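Local coordinates for sulfite dehydrogenase (Paracoccus pantotrophus, PDB 2XTS) that oxidises protein-bound sulfane sulfur as the molybdenum-cofactor subunit of the sulfane dehydrogenase SoxCD, working together with a haem c cytochrome, at the interface of chains A and B and the interface of chains A and C. Coordinates in Å, arbitrary orientation; residue numbers count along the deposited sequence, not the author numbering. Chains: chain A/B, Sulfite dehydrogenase; chain C, Cytochrome.

Contact 1: the interface of chains A and B. Residues chain A 77, 80, 174-176; chain B 14-15, 17-19.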
# COMPACT_ATOMS: atom_id res chain seq x y z
N SER A 77 23.26 1.02 -11.54
CA SER A 77 23.62 -0.01 -12.53
C SER A 77 22.41 -0.88 -12.83
O SER A 77 22.54 -2.04 -13.17
CB SER A 77 24.81 -0.86 -12.11
OG SER A 77 24.57 -1.57 -10.92
N ILE A 80 18.50 -5.03 -10.30
CA ILE A 80 18.97 -6.41 -10.45
C ILE A 80 18.00 -7.41 -9.88
O ILE A 80 17.20 -7.11 -8.99
CB ILE A 80 20.36 -6.60 -9.78
CG1 ILE A 80 20.31 -6.27 -8.28
CG2 ILE A 80 21.41 -5.74 -10.49
CD1 ILE A 80 21.51 -6.81 -7.48
N ALA A 174 24.53 -5.44 -3.63
CA ALA A 174 24.95 -6.59 -4.44
C ALA A 174 25.13 -6.25 -5.91
O ALA A 174 25.69 -7.05 -6.66
CB ALA A 174 23.91 -7.71 -4.31
N ASP A 175 24.64 -5.08 -6.32
CA ASP A 175 24.73 -4.61 -7.69
C ASP A 175 26.14 -4.15 -8.07
O ASP A 175 27.00 -3.98 -7.21
CB ASP A 175 23.68 -3.50 -7.96
CG ASP A 175 23.77 -2.30 -7.03
OD1 ASP A 175 24.16 -2.45 -5.85
OD2 ASP A 175 23.39 -1.19 -7.49
N ALA A 176 26.36 -3.99 -9.37
CA ALA A 176 27.65 -3.53 -9.88
C ALA A 176 28.04 -2.17 -9.32
O ALA A 176 29.21 -1.93 -8.98
CB ALA A 176 27.65 -3.48 -11.40
N TRP B 14 24.89 -10.16 -11.55
CA TRP B 14 24.23 -8.97 -11.04
C TRP B 14 25.18 -7.98 -10.39
O TRP B 14 24.79 -6.83 -10.14
CB TRP B 14 23.11 -9.36 -10.10
CG TRP B 14 23.50 -10.20 -8.92
CD1 TRP B 14 24.00 -9.78 -7.72
CD2 TRP B 14 23.36 -11.61 -8.83
NE1 TRP B 14 24.19 -10.86 -6.89
CE2 TRP B 14 23.82 -12.00 -7.56
CE3 TRP B 14 22.96 -12.61 -9.72
CZ2 TRP B 14 23.85 -13.34 -7.14
CZ3 TRP B 14 22.98 -13.96 -9.29
CH2 TRP B 14 23.42 -14.30 -8.02
N ALA B 15 26.41 -8.39 -10.11
CA ALA B 15 27.46 -7.52 -9.52
C ALA B 15 28.44 -7.02 -10.55
O ALA B 15 29.45 -6.41 -10.20
CB ALA B 15 28.20 -8.25 -8.41
N GLU B 17 27.19 -6.84 -14.54
CA GLU B 17 26.38 -6.38 -15.65
C GLU B 17 25.25 -5.49 -15.16
O GLU B 17 25.01 -5.41 -13.98
CB GLU B 17 25.78 -7.58 -16.39
CG GLU B 17 26.78 -8.59 -16.92
CD GLU B 17 26.18 -9.94 -17.30
OE1 GLU B 17 24.94 -10.09 -17.35
OE2 GLU B 17 26.96 -10.88 -17.53
N PHE B 18 24.52 -4.87 -16.08
CA PHE B 18 23.39 -4.04 -15.74
C PHE B 18 22.15 -4.83 -15.36
O PHE B 18 21.85 -5.88 -15.95
CB PHE B 18 22.95 -3.17 -16.93
CG PHE B 18 23.98 -2.21 -17.44
CD1 PHE B 18 24.76 -1.41 -16.62
CD2 PHE B 18 24.08 -2.02 -18.80
CE1 PHE B 18 25.67 -0.51 -17.17
CE2 PHE B 18 24.97 -1.13 -19.34
CZ PHE B 18 25.77 -0.38 -18.53
N GLY B 19 21.40 -4.27 -14.43
CA GLY B 19 20.01 -4.65 -14.24
C GLY B 19 19.09 -3.89 -15.20
O GLY B 19 19.56 -3.27 -16.16
O HOH W 1 24.33 -4.40 -11.52

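Contact 2: the interface of chains A and C. Residues chain A 299, 301, 310, 312, 343, 351; chain C 163-165, 168.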
# COMPACT_ATOMS: atom_id res chain seq x y z
N ARG A 299 2.55 21.42 11.59
CA ARG A 299 1.56 22.12 10.80
C ARG A 299 2.02 22.42 9.40
O ARG A 299 3.22 22.35 9.11
CB ARG A 299 1.03 23.37 11.50
CG ARG A 299 1.81 24.61 11.28
CD ARG A 299 1.13 25.81 11.95
NE ARG A 299 1.76 27.04 11.50
CZ ARG A 299 2.85 27.55 12.07
NH1 ARG A 299 3.44 26.93 13.08
NH2 ARG A 299 3.37 28.67 11.59
N ASP A 301 1.14 25.52 6.58
CA ASP A 301 0.45 26.76 6.19
C ASP A 301 0.34 26.82 4.67
O ASP A 301 1.26 26.38 3.97
CB ASP A 301 1.19 27.98 6.72
CG ASP A 301 1.26 28.01 8.24
OD1 ASP A 301 0.38 27.49 8.92
OD2 ASP A 301 2.26 28.58 8.73
N TRP A 310 -1.01 33.81 4.98
CA TRP A 310 -1.03 32.37 5.20
C TRP A 310 -2.22 31.94 6.03
O TRP A 310 -2.62 32.65 6.93
CB TRP A 310 0.24 31.94 5.92
CG TRP A 310 1.50 32.22 5.15
CD1 TRP A 310 2.26 33.35 5.20
CD2 TRP A 310 2.15 31.34 4.22
NE1 TRP A 310 3.33 33.24 4.36
CE2 TRP A 310 3.28 32.02 3.73
CE3 TRP A 310 1.87 30.06 3.74
CZ2 TRP A 310 4.14 31.45 2.81
CZ3 TRP A 310 2.73 29.50 2.81
CH2 TRP A 310 3.85 30.21 2.35
N THR A 312 -3.45 28.29 8.09
CA THR A 312 -3.05 26.96 8.52
C THR A 312 -4.05 25.95 7.95
O THR A 312 -5.25 26.09 8.10
CB THR A 312 -2.88 26.88 10.04
OG1 THR A 312 -1.90 27.85 10.44
CG2 THR A 312 -2.46 25.48 10.46
N ARG A 343 3.90 25.72 3.21
CA ARG A 343 5.07 25.88 4.09
C ARG A 343 4.93 24.96 5.30
O ARG A 343 4.03 25.16 6.13
CB ARG A 343 5.17 27.34 4.54
CG ARG A 343 6.32 27.68 5.45
CD ARG A 343 6.26 29.18 5.78
NE ARG A 343 5.12 29.52 6.63
CZ ARG A 343 4.75 30.76 6.96
NH1 ARG A 343 5.40 31.80 6.46
NH2 ARG A 343 3.71 30.96 7.76
N VAL A 351 10.87 25.85 10.07
CA VAL A 351 9.90 26.30 9.10
C VAL A 351 10.53 26.22 7.71
O VAL A 351 11.59 26.79 7.45
CB VAL A 351 9.46 27.74 9.36
CG1 VAL A 351 8.41 28.16 8.33
CG2 VAL A 351 8.95 27.88 10.80
N PRO C 163 7.50 32.32 11.98
CA PRO C 163 7.28 32.87 10.66
C PRO C 163 6.14 33.87 10.57
O PRO C 163 5.26 33.92 11.43
CB PRO C 163 6.95 31.63 9.83
CG PRO C 163 6.25 30.74 10.80
CD PRO C 163 6.87 31.00 12.14
N CYS C 164 6.16 34.66 9.50
CA CYS C 164 5.08 35.62 9.25
C CYS C 164 3.81 34.89 8.78
O CYS C 164 3.89 33.92 8.00
CB CYS C 164 5.51 36.64 8.19
SG CYS C 164 4.26 37.91 7.77
N MET C 165 2.66 35.33 9.27
CA MET C 165 1.37 34.81 8.85
C MET C 165 0.54 35.79 8.04
O MET C 165 -0.23 35.40 7.17
CB MET C 165 0.54 34.39 10.06
CG MET C 165 1.10 33.23 10.87
SD MET C 165 1.24 31.69 9.93
CE MET C 165 -0.47 31.17 9.78
N CYS C 168 2.63 39.91 5.02
CA CYS C 168 4.04 39.63 4.92
C CYS C 168 4.64 40.41 3.75
O CYS C 168 4.01 40.55 2.69
CB CYS C 168 4.27 38.13 4.76
SG CYS C 168 3.42 37.12 6.02

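Contact 3: the interface of chains A and B. Residues chain A 49-50, 73, 75, 78-79; chain B 19-23.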
# COMPACT_ATOMS: atom_id res chain seq x y z
N PRO A 49 19.98 5.14 -18.99
CA PRO A 49 18.74 4.84 -18.27
C PRO A 49 18.90 3.79 -17.17
O PRO A 49 17.96 3.57 -16.41
CB PRO A 49 17.81 4.34 -19.39
CG PRO A 49 18.74 3.78 -20.39
CD PRO A 49 19.98 4.60 -20.36
N VAL A 50 20.09 3.19 -17.06
CA VAL A 50 20.41 2.33 -15.92
C VAL A 50 21.07 3.05 -14.73
O VAL A 50 21.09 2.50 -13.63
CB VAL A 50 21.18 1.04 -16.29
CG1 VAL A 50 20.37 0.23 -17.28
CG2 VAL A 50 22.56 1.33 -16.83
N GLU A 73 11.93 4.90 -8.72
CA GLU A 73 13.16 4.11 -8.75
C GLU A 73 14.33 5.02 -8.97
O GLU A 73 14.29 5.93 -9.79
CB GLU A 73 13.14 3.19 -9.97
CG GLU A 73 12.03 2.17 -10.02
CD GLU A 73 11.98 1.49 -11.37
OE1 GLU A 73 12.94 0.78 -11.76
OE2 GLU A 73 10.98 1.65 -12.07
N HIS A 75 18.41 3.97 -9.67
CA HIS A 75 19.48 2.96 -9.78
C HIS A 75 20.74 3.59 -10.32
O HIS A 75 20.69 4.62 -10.98
CB HIS A 75 19.09 1.83 -10.76
CG HIS A 75 17.72 1.33 -10.55
ND1 HIS A 75 16.76 1.20 -11.55
CD2 HIS A 75 17.12 0.99 -9.39
CE1 HIS A 75 15.64 0.76 -11.00
NE2 HIS A 75 15.84 0.62 -9.69
N GLY A 78 21.22 -0.27 -12.75
CA GLY A 78 19.94 -0.92 -13.06
C GLY A 78 19.37 -1.72 -11.89
O GLY A 78 20.01 -1.90 -10.86
N ALA A 79 18.14 -2.20 -12.07
CA ALA A 79 17.44 -2.98 -11.07
C ALA A 79 17.81 -4.43 -11.27
O ALA A 79 17.45 -5.02 -12.28
CB ALA A 79 15.93 -2.79 -11.23
N GLY B 19 21.40 -4.27 -14.43
CA GLY B 19 20.01 -4.65 -14.24
C GLY B 19 19.09 -3.89 -15.20
O GLY B 19 19.56 -3.27 -16.16
N GLU B 20 17.79 -3.95 -14.94
CA GLU B 20 16.83 -3.26 -15.81
C GLU B 20 16.87 -1.73 -15.62
O GLU B 20 17.16 -1.18 -14.54
CB GLU B 20 15.41 -3.74 -15.50
CG GLU B 20 15.16 -5.19 -15.89
CD GLU B 20 13.69 -5.55 -15.74
OE1 GLU B 20 12.92 -5.44 -16.72
OE2 GLU B 20 13.28 -5.89 -14.62
N ALA B 21 16.50 -1.03 -16.70
CA ALA B 21 16.51 0.43 -16.75
C ALA B 21 15.30 1.00 -16.02
O ALA B 21 14.32 0.28 -15.77
CB ALA B 21 16.52 0.89 -18.20
N VAL B 22 15.38 2.29 -15.69
CA VAL B 22 14.30 2.98 -14.97
C VAL B 22 13.08 3.25 -15.85
O VAL B 22 12.04 3.68 -15.36
CB VAL B 22 14.75 4.32 -14.37
CG1 VAL B 22 15.86 4.13 -13.32
CG2 VAL B 22 15.13 5.28 -15.47
N ASP B 23 13.19 3.00 -17.16
CA ASP B 23 12.02 3.17 -18.02
C ASP B 23 11.36 1.86 -18.38
O ASP B 23 10.48 1.86 -19.26
CB ASP B 23 12.38 4.01 -19.26
CG ASP B 23 13.43 3.38 -20.14
OD1 ASP B 23 14.15 2.44 -19.72
OD2 ASP B 23 13.55 3.86 -21.30
O HOH W 2 13.28 -1.17 -13.61

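Contact 4: the interface of chains A and C. Residues chain A 101, 105, 108-110, 159; chain C 3-6.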
# COMPACT_ATOMS: atom_id res chain seq x y z
N PHE A 101 25.01 -14.43 6.61
CA PHE A 101 23.61 -14.80 6.79
C PHE A 101 22.96 -15.13 5.45
O PHE A 101 23.24 -14.50 4.43
CB PHE A 101 22.78 -13.64 7.38
CG PHE A 101 23.25 -13.18 8.73
CD1 PHE A 101 22.91 -13.88 9.87
CD2 PHE A 101 24.01 -12.04 8.86
CE1 PHE A 101 23.34 -13.46 11.12
CE2 PHE A 101 24.43 -11.62 10.10
CZ PHE A 101 24.09 -12.32 11.23
N ASP A 105 17.98 -17.23 7.43
CA ASP A 105 18.44 -16.78 8.74
C ASP A 105 17.76 -15.46 9.14
O ASP A 105 17.36 -15.25 10.28
CB ASP A 105 19.96 -16.52 8.78
CG ASP A 105 20.82 -17.75 8.56
OD1 ASP A 105 20.41 -18.87 8.95
OD2 ASP A 105 21.95 -17.55 8.05
N ARG A 108 14.44 -15.08 10.89
CA ARG A 108 14.36 -15.64 12.24
C ARG A 108 14.71 -14.66 13.34
O ARG A 108 14.58 -15.01 14.52
CB ARG A 108 15.25 -16.88 12.33
CG ARG A 108 14.90 -17.93 11.33
CD ARG A 108 15.87 -19.07 11.33
NE ARG A 108 15.77 -19.82 12.57
CZ ARG A 108 16.50 -20.89 12.85
NH1 ARG A 108 17.41 -21.34 12.00
NH2 ARG A 108 16.29 -21.52 14.00
N PHE A 109 15.15 -13.46 12.98
CA PHE A 109 15.43 -12.40 13.96
C PHE A 109 14.17 -11.64 14.37
O PHE A 109 13.22 -11.51 13.59
CB PHE A 109 16.39 -11.37 13.40
CG PHE A 109 17.84 -11.82 13.37
CD1 PHE A 109 18.65 -11.66 14.49
CD2 PHE A 109 18.40 -12.40 12.24
CE1 PHE A 109 19.97 -12.04 14.47
CE2 PHE A 109 19.73 -12.81 12.22
CZ PHE A 109 20.50 -12.63 13.34
N PRO A 110 14.18 -11.06 15.58
CA PRO A 110 13.04 -10.25 16.01
C PRO A 110 12.79 -9.10 15.03
O PRO A 110 13.73 -8.42 14.60
CB PRO A 110 13.48 -9.75 17.39
CG PRO A 110 14.36 -10.86 17.89
CD PRO A 110 15.14 -11.29 16.68
N GLU A 159 24.90 -9.96 16.89
CA GLU A 159 25.34 -11.32 16.61
C GLU A 159 26.83 -11.36 16.34
O GLU A 159 27.51 -12.28 16.77
CB GLU A 159 24.62 -11.95 15.40
CG GLU A 159 23.25 -12.49 15.59
CD GLU A 159 23.09 -13.40 16.79
OE1 GLU A 159 23.64 -14.54 16.84
OE2 GLU A 159 22.36 -12.97 17.68
N LEU C 3 21.49 -14.84 19.45
CA LEU C 3 20.52 -15.83 19.01
C LEU C 3 21.13 -17.07 18.40
O LEU C 3 20.47 -18.11 18.31
CB LEU C 3 19.59 -15.20 17.98
CG LEU C 3 18.75 -14.06 18.55
CD1 LEU C 3 17.88 -13.50 17.45
CD2 LEU C 3 17.88 -14.51 19.74
N GLY C 4 22.37 -16.97 17.95
CA GLY C 4 23.05 -18.10 17.34
C GLY C 4 22.64 -18.31 15.90
O GLY C 4 22.58 -19.45 15.43
N LEU C 5 22.40 -17.21 15.19
CA LEU C 5 22.05 -17.23 13.78
C LEU C 5 23.25 -16.78 12.94
O LEU C 5 24.07 -15.97 13.38
CB LEU C 5 20.84 -16.33 13.52
CG LEU C 5 19.50 -16.77 14.14
CD1 LEU C 5 18.43 -15.66 14.07
CD2 LEU C 5 19.01 -18.04 13.47
N GLY C 6 23.34 -17.32 11.74
CA GLY C 6 24.45 -17.03 10.84
C GLY C 6 25.61 -17.97 11.10
O GLY C 6 25.58 -18.82 12.02
O HOH W 3 21.85 -19.65 11.07

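Contact 1: the interface of chains A and B
B:Trp14 lies against A:Ile80 and A:Ala174, and these three residues pack together, with A:Ala176 against B:Ala15 beside them. The side chains of A:Ile80 and B:Trp14 meet at about a right angle. The delta-methyl CD1 of A:Ile80 sits 3.9 Å from CD1 of the indole, on its pyrrole part, and the branch CG2 turns to the backbone O of B:Trp14. B:Trp14 has CG between its own backbone N and carbonyl carbon (chi1 58°), which brings the pyrrole part of the ring to the methyl CB of A:Ala174, 4.0 Å from indole CD1. An alanine in place of B:Trp14 would probably open a gap beside A:Ile80 CD1 and A:Ala174 CB and leave the isoleucine tip freer to turn.

The polar part is mostly backbone. B:Gly19 N donates to A:Ser77 O at 2.8 Å, a nearly straight bond (166° at H). A water ties the two chains together a second time. It lies 2.9 Å from the hydroxyl OG of A:Ser77 and 3.0 Å from A:Ala176 N. On the other chain it meets B:Trp14 O at 2.8 Å and B:Glu17 O at 2.7 Å.

In the fold, the N-terminal segment of chain B, with the 3-10 helix 13-15, lies across two loops of chain A: the one after strand 74-75 and the one after strand 168-173. The two-fold symmetry repeats the patch with the chains exchanged.

Contact 2: the interface of chains A and C
C:Met165 reaches into a polar cluster of chain A made by A:Asp301, A:Arg343 and A:Thr312. From CB the chain passes to CG, which is anti to the carbonyl carbon, and it then bends at chi2 (-61°) and chi3 (-73°). This folds the thioether back on the cluster. Its SD lies at the edge of the A:Arg343 guanidinium, in plane, 3.4 Å from NH2. The same sulfur is 3.5 Å from OD2 of the A:Asp301 carboxylate. The terminal methyl CE ends 3.7 Å from the hydroxyl OG1 of A:Thr312 and also packs on CB of A:Trp310.

A:Arg343 holds the neighbouring backbone. Its NH1 and NH2 both donate, end-on, to C:Cys164 O, each at 3.0 Å. The guanidinium is sandwiched between C:Pro163 CB over one face and the A:Trp310 ring over the other, which limits its rotation. NH2 also donates a nearly straight hydrogen bond (176° at H) to A:Asp301 OD2, which is a salt bridge as well. A:Arg299 grips the same carboxylate side-on through NE and NH2, and A:Thr312 OG1 adds a bond to OD1. The carboxylate is thus fixed by several donors and is likely to balance the two arginines. A:Trp310 N donates to C:Met165 O at 2.8 Å.

The disulfide C:Cys164–C:Cys168 staples the cytochrome loop, and C:Cys168 SG touches indole CD1 of A:Trp310. The site docks this loop on strands 297-303 and 338-346 and so helps hold the cytochrome on the molybdenum subunit.

Contact 3: the interface of chains A and B
A:Pro49 and B:Ala21 pack on each other and, with B:Val22, bury much of the surface in this patch. The ring carbon CB of A:Pro49 lies 3.9 Å from the methyl CB of B:Ala21. That methyl also approaches the proline carbonyl oxygen. A:Val50 CG1 sits over the backbone of B:Ala21, 3.9 Å from its CA.

B:Val22 uses backbone and side chain together. Its N donates to A:Pro49 O at 3.0 Å, in an almost straight bond (172° at H). Its CG1 is anti to the carbonyl carbon (chi1 -62°), which puts this methyl beside the imidazole of A:His75, 3.5 Å from ND1. The valine and histidine side chains lie alongside each other, pointing opposite ways. The other methyl, CG2, turns to A:Pro49 O.

On the far side of B:Ala21, A:Ala79 and B:Glu20 form an antiparallel beta bridge. A:Ala79 N donates to B:Glu20 O at 2.9 Å, and B:Glu20 N returns a bond of 2.9 Å to A:Ala79 O. A:Ala79 N also lies over one face of the A:His75 ring.

A water joins the chains: it sits 2.7 Å from the carboxylate oxygen OE1 of A:Glu73 and 2.8 Å from B:Ala21 O.

Contact 4: the interface of chains A and C
A:Glu159 takes the backbone of the cytochrome's N-terminal segment with both carboxylate oxygens. OE2 accepts from C:Leu3 N at 2.7 Å on its syn lone pair, and the bond is nearly straight (173° at H). OE1 accepts from C:Gly4 N at 3.0 Å, also on the syn side but 30° out of the carboxylate plane. A weak bond from C:Leu5 N reaches the same oxygen. The bend of the glutamate at chi2 (-49°) helps turn the carboxylate to these N-H groups. An alanine at A:Glu159 would probably leave the N-H groups of C:Leu3 and C:Gly4 without their acceptor and set the segment freer to move.

Apolar contacts fix the leucines. C:Leu5 points its CD1 over the middle of one face of the A:Phe109 ring, 3.6 Å from the centroid, in a CH-pi contact. Its other methyl, CD2, lies over a face of the A:Arg108 guanidinium, 3.8 Å from NE. C:Leu3 CD1 meets A:Phe109 CD1 at 3.6 Å and touches A:Pro110 CD tip to tip. C:Gly6 CA packs on CD1 of the A:Phe101 ring.

One water links C:Gly6 N, at 2.8 Å, to the carboxylate OD1 of A:Asp105.

The site lays the N-terminal segment of the cytochrome, by backbone bonds and two leucines, along the surface of the molybdenum subunit. It thereby adds a grip between the two proteins of SoxCD.

Contact 1 and contact 3 are neighbours and share B:Gly19; the centres of their C-alpha atoms are about 10 Å apart. Together they follow one N-terminal stretch of chain B across chain A, and the two-fold repeats both with the chains exchanged. Contact 2 and contact 4 join chain A to the cytochrome, yet their C-alpha centres lie about 49 Å apart, so chain C reaches chain A at two widely separated places. Between the same centres, contact 4 is about 27 Å from contact 1, and contact 2 about 39 Å from contact 3. In these patches chain A meets its two partners on separate surfaces.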